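Local coordinates for CalS11 (Micromonospora echinospora, PDB 3TOS), which binds S-adenosyl-L-homocysteine and probably acts as an O-methyltransferase in the biosynthesis of calicheamicin, at residues 71-76 with 101-106. Residues are numbered along the deposited sequence; the frame is centred on the assembly and turned at random.
Sequences GVIMEF and RRIVGF. With SAH (S-adenosyl-L-homocysteine), chain O.
Ile73 and Glu75 pair with Arg102, Val104 and Phe106 through four backbone hydrogen bonds, Ile73 N to Arg102 O being almost straight (173°), in the parallel ladder of strands 72-76 and 103-106. Helix 82-94 connects them, making the first beta-alpha-beta unit of the Rossmann-like methyltransferase sheet. The tight part lies on the face of Met74, Val104, Phe76 and Phe106. There the Phe76 and Phe106 side chains lie side by side, rings inclined at 32°, Phe76 CD1 3.6 Å from Phe106 CD1. The extended Met74, a selenomethionine, sets SE 4.0 Å from Phe106 CE1, and helix 167-177 packs on Met74 and Phe106. The N-terminal end is polar and nearer solvent, Arg102 being partly exposed. The Arg101 chain bends at its second and third torsions, bringing CD and NE back toward Gly71; NH1 bonds Gly71 O weakly (3.0 Å) and also Val69 O, and NE salt-bridges Glu95. An alanine here would probably leave Glu95 without its salt-bridge partner and Gly71 O without this weak bond. At the C-terminal end Glu75, extended with CG anti to the backbone N (-178°), has OE2 2.9 Å from the amino N of S-adenosyl-L-homocysteine; His83 also bonds OE2, and the carboxylate's charge probably favours a protonated ligand amine.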
ATOM      1  N   GLY B  71     -15.148  20.690  14.785  1.00  9.91           N
ATOM      2  CA  GLY B  71     -16.135  21.674  14.341  1.00  9.41           C
ATOM      3  C   GLY B  71     -17.536  21.184  14.145  1.00  7.48           C
ATOM      4  O   GLY B  71     -17.899  20.072  14.531  1.00  9.78           O
ATOM      5  N   VAL B  72     -18.314  22.031  13.528  1.00  6.17           N
ATOM      6  CA  VAL B  72     -19.770  21.862  13.356  1.00  6.86           C
ATOM      7  C   VAL B  72     -20.130  21.509  11.924  1.00  7.65           C
ATOM      8  O   VAL B  72     -19.316  21.555  11.007  1.00  9.12           O
ATOM      9  CB  VAL B  72     -20.547  23.131  13.813  1.00  7.87           C
ATOM     10  CG1 VAL B  72     -20.074  23.588  15.233  1.00 11.06           C
ATOM     11  CG2 VAL B  72     -20.313  24.269  12.829  1.00  9.52           C
ATOM     12  N   ILE B  73     -21.381  21.091  11.771  1.00  8.06           N
ATOM     13  CA  ILE B  73     -22.022  20.800  10.470  1.00  7.86           C
ATOM     14  C   ILE B  73     -23.047  21.907  10.245  1.00  8.36           C
ATOM     15  O   ILE B  73     -23.890  22.173  11.139  1.00  8.84           O
ATOM     16  CB  ILE B  73     -22.754  19.411  10.493  1.00  9.20           C
ATOM     17  CG1 ILE B  73     -21.709  18.311  10.707  1.00 10.91           C
ATOM     18  CG2 ILE B  73     -23.512  19.210   9.146  1.00 11.07           C
ATOM     19  CD1 ILE B  73     -22.381  16.920  10.996  1.00 12.63           C
HETATM   20  N   MSE B  74     -22.922  22.581   9.096  1.00  8.32           N
HETATM   21  CA  MSE B  74     -23.889  23.612   8.693  1.00  8.32           C
HETATM   22  C   MSE B  74     -24.560  23.252   7.392  1.00  8.46           C
HETATM   23  O   MSE B  74     -23.871  22.805   6.462  1.00  8.65           O
HETATM   24  CB  MSE B  74     -23.189  24.969   8.531  1.00  8.67           C
HETATM   25  CG  MSE B  74     -22.653  25.498   9.858  1.00  9.91           C
HETATM   26 SE   MSE B  74     -21.947  27.284   9.508  0.63 12.29          SE
HETATM   27  CE  MSE B  74     -21.801  27.740  11.356  1.00 11.69           C
ATOM     28  N   GLU B  75     -25.896  23.429   7.304  1.00  7.86           N
ATOM     29  CA  GLU B  75     -26.605  23.297   6.022  1.00  8.40           C
ATOM     30  C   GLU B  75     -27.215  24.635   5.732  1.00  7.63           C
ATOM     31  O   GLU B  75     -27.881  25.199   6.590  1.00  9.75           O
ATOM     32  CB  GLU B  75     -27.692  22.210   6.024  1.00 10.35           C
ATOM     33  CG  GLU B  75     -28.317  22.165   4.588  1.00 10.85           C
ATOM     34  CD  GLU B  75     -29.345  21.081   4.418  1.00 11.42           C
ATOM     35  OE1 GLU B  75     -30.176  20.872   5.352  1.00 11.85           O
ATOM     36  OE2 GLU B  75     -29.346  20.470   3.348  1.00 10.81           O
ATOM     37  N   PHE B  76     -26.935  25.171   4.550  1.00  8.34           N
ATOM     38  CA  PHE B  76     -27.563  26.408   4.104  1.00  8.79           C
ATOM     39  C   PHE B  76     -28.632  25.989   3.086  1.00  8.55           C
ATOM     40  O   PHE B  76     -28.328  25.594   1.938  1.00  8.86           O
ATOM     41  CB  PHE B  76     -26.518  27.317   3.468  1.00  9.57           C
ATOM     42  CG  PHE B  76     -25.269  27.434   4.315  1.00  8.92           C
ATOM     43  CD1 PHE B  76     -25.297  28.105   5.541  1.00  7.89           C
ATOM     44  CD2 PHE B  76     -24.073  26.833   3.886  1.00  8.57           C
ATOM     45  CE1 PHE B  76     -24.103  28.169   6.350  1.00  8.59           C
ATOM     46  CE2 PHE B  76     -22.924  26.846   4.693  1.00  9.09           C
ATOM     47  CZ  PHE B  76     -22.942  27.564   5.926  1.00  8.17           C
ATOM     48  N   ARG B 101     -20.243  18.618  18.324  1.00 10.07           N
ATOM     49  CA  ARG B 101     -20.611  18.499  16.927  1.00  8.70           C
ATOM     50  C   ARG B 101     -22.015  19.060  16.747  1.00  9.33           C
ATOM     51  O   ARG B 101     -22.987  18.311  16.660  1.00 11.19           O
ATOM     52  CB  ARG B 101     -20.557  17.060  16.406  1.00  8.40           C
ATOM     53  CG  ARG B 101     -20.814  16.963  14.876  1.00  9.14           C
ATOM     54  CD  ARG B 101     -19.614  17.338  14.069  1.00  8.32           C
ATOM     55  NE  ARG B 101     -18.566  16.329  14.186  1.00  7.34           N
ATOM     56  CZ  ARG B 101     -17.311  16.469  13.768  1.00  6.38           C
ATOM     57  NH1 ARG B 101     -16.868  17.610  13.200  1.00  9.57           N
ATOM     58  NH2 ARG B 101     -16.484  15.431  13.924  1.00  8.14           N
ATOM     59  N   ARG B 102     -22.142  20.377  16.755  1.00  9.78           N
ATOM     60  CA  ARG B 102     -23.406  21.055  16.537  1.00  9.99           C
ATOM     61  C   ARG B 102     -23.845  20.894  15.081  1.00  9.36           C
ATOM     62  O   ARG B 102     -23.023  20.934  14.157  1.00  9.98           O
ATOM     63  CB  ARG B 102     -23.241  22.555  16.853  1.00 11.48           C
ATOM     64  CG  ARG B 102     -24.582  23.357  16.836  1.00 11.65           C
ATOM     65  CD  ARG B 102     -24.359  24.790  17.390  1.00 11.30           C
ATOM     66  NE  ARG B 102     -24.264  24.808  18.851  1.00 12.29           N
ATOM     67  CZ  ARG B 102     -23.896  25.883  19.538  1.00 12.62           C
ATOM     68  NH1 ARG B 102     -23.516  26.985  18.877  1.00 13.47           N
ATOM     69  NH2 ARG B 102     -23.869  25.852  20.895  1.00 14.27           N
ATOM     70  N   ILE B 103     -25.172  20.790  14.888  1.00  9.64           N
ATOM     71  CA  ILE B 103     -25.785  20.811  13.548  1.00  9.47           C
ATOM     72  C   ILE B 103     -26.577  22.082  13.439  1.00  9.52           C
ATOM     73  O   ILE B 103     -27.445  22.336  14.262  1.00 11.13           O
ATOM     74  CB  ILE B 103     -26.760  19.609  13.344  1.00  9.34           C
ATOM     75  CG1 ILE B 103     -25.949  18.310  13.327  1.00 10.36           C
ATOM     76  CG2 ILE B 103     -27.540  19.792  12.013  1.00 12.63           C
ATOM     77  CD1 ILE B 103     -26.812  17.048  13.526  1.00 10.03           C
ATOM     78  N   VAL B 104     -26.264  22.921  12.455  1.00  9.89           N
ATOM     79  CA  VAL B 104     -26.875  24.265  12.359  1.00  8.26           C
ATOM     80  C   VAL B 104     -27.509  24.355  10.986  1.00  7.25           C
ATOM     81  O   VAL B 104     -26.821  24.195   9.964  1.00  9.74           O
ATOM     82  CB  VAL B 104     -25.849  25.430  12.545  1.00  9.24           C
ATOM     83  CG1 VAL B 104     -26.569  26.706  12.711  1.00 11.07           C
ATOM     84  CG2 VAL B 104     -24.949  25.118  13.773  1.00 10.72           C
ATOM     85  N   GLY B 105     -28.820  24.560  10.963  1.00  7.97           N
ATOM     86  CA  GLY B 105     -29.544  24.665   9.691  1.00  9.64           C
ATOM     87  C   GLY B 105     -30.072  26.065   9.496  1.00  8.77           C
ATOM     88  O   GLY B 105     -30.715  26.619  10.352  1.00 10.41           O
ATOM     89  N   PHE B 106     -29.761  26.664   8.355  1.00  7.89           N
ATOM     90  CA  PHE B 106     -30.183  28.040   8.057  1.00  7.70           C
ATOM     91  C   PHE B 106     -31.190  28.033   6.924  1.00  8.75           C
ATOM     92  O   PHE B 106     -30.952  27.422   5.861  1.00  9.21           O
ATOM     93  CB  PHE B 106     -28.988  28.933   7.587  1.00  8.41           C
ATOM     94  CG  PHE B 106     -27.883  29.085   8.582  1.00  9.59           C
ATOM     95  CD1 PHE B 106     -26.891  28.101   8.715  1.00  9.48           C
ATOM     96  CD2 PHE B 106     -27.775  30.255   9.358  1.00 10.56           C
ATOM     97  CE1 PHE B 106     -25.820  28.278   9.651  1.00  9.26           C
ATOM     98  CE2 PHE B 106     -26.726  30.404  10.297  1.00  9.75           C
ATOM     99  CZ  PHE B 106     -25.766  29.426  10.443  1.00  9.77           C
TER
HETATM  100  N   SAH O 258     -31.703  20.736   1.756  1.00  9.79           N
HETATM  101  CA  SAH O 258     -33.156  20.595   1.420  1.00 10.23           C
HETATM  102  CB  SAH O 258     -33.557  21.361   0.170  1.00  9.20           C
HETATM  103  CG  SAH O 258     -33.412  22.886   0.350  1.00  9.29           C
HETATM  104  SD  SAH O 258     -34.345  23.728  -0.912  1.00 10.34           S
HETATM  105  C   SAH O 258     -33.402  19.104   1.194  1.00 12.03           C
HETATM  106  O   SAH O 258     -34.570  18.682   0.932  1.00 12.30           O
HETATM  107  OXT SAH O 258     -32.503  18.273   1.376  1.00 11.85           O
HETATM  108  C5' SAH O 258     -33.571  25.352  -0.973  1.00  9.70           C
HETATM  109  C4' SAH O 258     -33.722  26.182   0.346  1.00  9.00           C
HETATM  110  O4' SAH O 258     -32.833  27.306   0.282  1.00  9.67           O
HETATM  111  C3' SAH O 258     -35.144  26.755   0.433  1.00  9.51           C
HETATM  112  O3' SAH O 258     -35.824  26.233   1.602  1.00 10.19           O
HETATM  113  C2' SAH O 258     -34.902  28.254   0.473  1.00 10.52           C
HETATM  114  O2' SAH O 258     -35.809  28.998   1.313  1.00 11.26           O
HETATM  115  C1' SAH O 258     -33.449  28.335   1.001  1.00  9.10           C
HETATM  116  N9  SAH O 258     -32.795  29.618   0.644  1.00  9.50           N
HETATM  117  C8  SAH O 258     -32.490  30.085  -0.596  1.00 11.22           C
HETATM  118  N7  SAH O 258     -31.970  31.327  -0.423  1.00 10.20           N
HETATM  119  C5  SAH O 258     -31.958  31.649   0.887  1.00  9.83           C
HETATM  120  C6  SAH O 258     -31.525  32.814   1.667  1.00  9.24           C
HETATM  121  N6  SAH O 258     -31.064  33.920   1.038  1.00 12.05           N
HETATM  122  N1  SAH O 258     -31.658  32.724   3.014  1.00 10.83           N
HETATM  123  C2  SAH O 258     -32.144  31.604   3.628  1.00 10.60           C
HETATM  124  N3  SAH O 258     -32.626  30.524   2.973  1.00 10.02           N
HETATM  125  C4  SAH O 258     -32.477  30.515   1.601  1.00  9.51           C